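Local atomic coordinates of DR hemagglutinin structural subunit (Escherichia coli, PDB entry 1UT1), a protein that forms the adhesive fimbrial subunit with which uropathogenic Escherichia coli adheres to the upper urinary tract by binding the Dr blood group antigen. Residues R87-Y91 with Q129-P133. The protein carries 3 engineered substitutions. Residues are numbered along the deposited sequence; the frame is centred on the assembly and turned at random.
Sequences RDKLY and QTNTP. With EDO (1,2-ethanediol), chain I.
A side-chain amide can supplement main-chain pairing near the start of a strand, as Gln129 does at Tyr91, which also has a backbone hydrogen bond with Asp126. The Gln129 side chain, chi1 m and chi2 t with chi3 near 82°, makes two hydrogen bonds to the extended backbone: Tyr91 N donates to Gln129 OE1 and Gln129 NE2 to Tyr91 O, both at 2.9 Å. Gln129 OE1 lies near the plane of the Tyr91 ring, at its edge, 3.6 Å from Tyr91 CD1. A water donates to both Lys89 O (3.1 Å) and Gln129 OE1 (2.7 Å). In the immunoglobulin-like beta-sandwich of the Dr-family adhesins, strand 89-96 pairs antiparallel with 78-83 and 118-125; Gln129 belongs to the loop between 118-125 and 135-147. Within that loop, Gln129 to Thr132 form a type I turn, Thr132 N donating a hydrogen bond to Gln129 O at 3.2 Å; Thr132 OG1, chi1 m, donates another to Gln129 O (2.7 Å). Leu90, chi1 t and chi2 p, brings CD1 within 3.7 Å of Thr132 OG1, their CA atoms 7.1 Å apart, and both side chains also touch Leu44. Before the strand, the CA-to-CB bond of Asp88 (chi1 m) is directed toward the loop, its CA 7.4 Å from Pro133 CA and its CG 3.8 Å from Pro133 CG, while Asp88 OD2 accepts a 2.6 Å hydrogen bond from O1 of an ethanediol, probably from the crystallisation liquor.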
ATOM      1  N   ARG A  87      -2.152  -9.813  17.484  1.00 13.58           N
ATOM      2  CA  ARG A  87      -2.699 -10.623  18.561  1.00 14.13           C
ATOM      3  C   ARG A  87      -3.658 -11.737  18.201  1.00 16.19           C
ATOM      4  O   ARG A  87      -3.622 -12.811  18.807  1.00 15.68           O
ATOM      5  CB  ARG A  87      -3.330  -9.750  19.648  1.00 14.84           C
ATOM      6  CG  ARG A  87      -3.734 -10.581  20.860  1.00 21.37           C
ATOM      7  CD  ARG A  87      -3.976  -9.738  22.087  1.00 23.84           C
ATOM      8  NE  ARG A  87      -2.896  -8.792  22.399  1.00 18.42           N
ATOM      9  CZ  ARG A  87      -3.078  -7.748  23.203  1.00 28.69           C
ATOM     10  NH1 ARG A  87      -4.261  -7.573  23.756  1.00 22.04           N
ATOM     11  NH2 ARG A  87      -2.099  -6.882  23.449  1.00 22.70           N
ATOM     12  N   ASP A  88      -4.619 -11.429  17.341  1.00 12.15           N
ATOM     13  CA  ASP A  88      -5.742 -12.315  17.119  1.00 11.03           C
ATOM     14  C   ASP A  88      -5.588 -13.133  15.855  1.00 13.54           C
ATOM     15  O   ASP A  88      -5.201 -12.607  14.794  1.00 11.22           O
ATOM     16  CB  ASP A  88      -7.049 -11.519  17.109  1.00 11.30           C
ATOM     17  CG  ASP A  88      -7.252 -10.739  18.396  1.00 19.99           C
ATOM     18  OD1 ASP A  88      -7.315 -11.380  19.463  1.00 17.29           O
ATOM     19  OD2 ASP A  88      -7.213  -9.485  18.357  1.00 21.54           O
ATOM     20  N   LYS A  89      -5.806 -14.439  16.016  1.00 11.26           N
ATOM     21  CA  LYS A  89      -5.654 -15.396  14.932  1.00 10.75           C
ATOM     22  C   LYS A  89      -6.992 -15.858  14.329  1.00 12.26           C
ATOM     23  O   LYS A  89      -7.978 -16.116  15.047  1.00 11.76           O
ATOM     24  CB  LYS A  89      -4.895 -16.628  15.434  1.00 10.90           C
ATOM     25  CG  LYS A  89      -3.524 -16.325  16.007  1.00 14.05           C
ATOM     26  CD  LYS A  89      -2.981 -17.603  16.678  1.00 19.69           C
ATOM     27  CE  LYS A  89      -1.609 -17.357  17.299  1.00 27.22           C
ATOM     28  NZ  LYS A  89      -1.138 -18.588  17.993  1.00 45.81           N
ATOM     29  N   LEU A  90      -6.982 -16.059  13.012  1.00 10.14           N
ATOM     30  CA  LEU A  90      -8.117 -16.690  12.327  1.00 10.34           C
ATOM     31  C   LEU A  90      -7.525 -17.894  11.607  1.00 12.33           C
ATOM     32  O   LEU A  90      -6.797 -17.733  10.619  1.00 10.79           O
ATOM     33  CB  LEU A  90      -8.731 -15.720  11.326  1.00 10.04           C
ATOM     34  CG  LEU A  90      -9.898 -16.209  10.466  1.00 12.89           C
ATOM     35  CD1 LEU A  90     -11.074 -16.665  11.383  1.00 12.36           C
ATOM     36  CD2 LEU A  90     -10.359 -15.025   9.550  1.00 13.90           C
ATOM     37  N   TYR A  91      -7.713 -19.087  12.186  1.00  9.90           N
ATOM     38  CA  TYR A  91      -7.087 -20.292  11.654  1.00  8.85           C
ATOM     39  C   TYR A  91      -7.693 -20.650  10.321  1.00 10.72           C
ATOM     40  O   TYR A  91      -8.923 -20.660  10.155  1.00  9.60           O
ATOM     41  CB  TYR A  91      -7.268 -21.442  12.619  1.00 10.19           C
ATOM     42  CG  TYR A  91      -6.455 -21.232  13.875  1.00 12.60           C
ATOM     43  CD1 TYR A  91      -7.034 -20.708  15.019  1.00 15.21           C
ATOM     44  CD2 TYR A  91      -5.103 -21.543  13.895  1.00 13.69           C
ATOM     45  CE1 TYR A  91      -6.284 -20.519  16.185  1.00 16.22           C
ATOM     46  CE2 TYR A  91      -4.342 -21.321  15.037  1.00 16.39           C
ATOM     47  CZ  TYR A  91      -4.941 -20.796  16.169  1.00 23.00           C
ATOM     48  OH  TYR A  91      -4.191 -20.664  17.336  1.00 22.48           O
ATOM     49  N   GLN A 129     -15.327 -20.053  13.573  1.00 11.45           N
ATOM     50  CA  GLN A 129     -14.658 -19.038  14.400  1.00 11.24           C
ATOM     51  C   GLN A 129     -15.502 -17.773  14.471  1.00 15.98           C
ATOM     52  O   GLN A 129     -15.027 -16.653  14.223  1.00 13.63           O
ATOM     53  CB  GLN A 129     -13.226 -18.783  13.897  1.00 11.49           C
ATOM     54  CG  GLN A 129     -12.281 -19.944  14.223  1.00 13.03           C
ATOM     55  CD  GLN A 129     -10.971 -19.888  13.442  1.00 15.79           C
ATOM     56  OE1 GLN A 129     -10.049 -19.182  13.821  1.00 13.22           O
ATOM     57  NE2 GLN A 129     -10.884 -20.653  12.356  1.00 12.00           N
ATOM     58  N   THR A 130     -16.788 -17.979  14.780  1.00 12.79           N
ATOM     59  CA  THR A 130     -17.767 -16.906  14.809  1.00 12.76           C
ATOM     60  C   THR A 130     -17.624 -15.897  15.962  1.00 15.68           C
ATOM     61  O   THR A 130     -18.393 -14.940  16.043  1.00 16.67           O
ATOM     62  CB  THR A 130     -19.218 -17.447  14.761  1.00 13.31           C
ATOM     63  OG1 THR A 130     -19.449 -18.289  15.883  1.00 15.00           O
ATOM     64  CG2 THR A 130     -19.480 -18.216  13.475  1.00 14.29           C
ATOM     65  N   ASN A 131     -16.647 -16.104  16.837  1.00 14.95           N
ATOM     66  CA  ASN A 131     -16.343 -15.137  17.921  1.00 16.30           C
ATOM     67  C   ASN A 131     -15.064 -14.340  17.653  1.00 19.24           C
ATOM     68  O   ASN A 131     -14.531 -13.681  18.551  1.00 19.33           O
ATOM     69  CB  ASN A 131     -16.201 -15.845  19.276  1.00 19.47           C
ATOM     70  CG  ASN A 131     -17.544 -16.339  19.814  1.00 51.69           C
ATOM     71  OD1 ASN A 131     -18.574 -15.685  19.638  1.00 41.12           O
ATOM     72  ND2 ASN A 131     -17.543 -17.523  20.415  1.00 46.41           N
ATOM     73  N   THR A 132     -14.548 -14.425  16.429  1.00 13.92           N
ATOM     74  CA  THR A 132     -13.344 -13.681  16.070  1.00 12.79           C
ATOM     75  C   THR A 132     -13.577 -12.196  16.313  1.00 12.97           C
ATOM     76  O   THR A 132     -14.582 -11.656  15.879  1.00 13.96           O
ATOM     77  CB  THR A 132     -13.017 -13.898  14.566  1.00 14.27           C
ATOM     78  OG1 THR A 132     -12.732 -15.288  14.362  1.00 12.18           O
ATOM     79  CG2 THR A 132     -11.808 -13.050  14.136  1.00 14.53           C
ATOM     80  N   PRO A 133     -12.653 -11.525  16.999  1.00 13.35           N
ATOM     81  CA  PRO A 133     -12.837 -10.082  17.245  1.00 13.27           C
ATOM     82  C   PRO A 133     -12.828  -9.300  15.918  1.00 14.41           C
ATOM     83  O   PRO A 133     -12.002  -9.563  15.029  1.00 13.60           O
ATOM     84  CB  PRO A 133     -11.608  -9.693  18.071  1.00 14.32           C
ATOM     85  CG  PRO A 133     -11.038 -10.947  18.595  1.00 18.36           C
ATOM     86  CD  PRO A 133     -11.420 -12.036  17.611  1.00 15.07           C
TER
HETATM   87  C1  EDO I1142      -8.531  -7.208  16.457  1.00 27.05           C
HETATM   88  O1  EDO I1142      -7.159  -7.414  16.814  1.00 26.04           O
HETATM   89  C2  EDO I1142      -9.318  -6.801  17.725  1.00 28.86           C
HETATM   90  O2  EDO I1142      -8.550  -5.852  18.494  1.00 29.85           O
HETATM   91  O   HOH W   1      -9.626 -18.418  16.413  1.00 27.47           O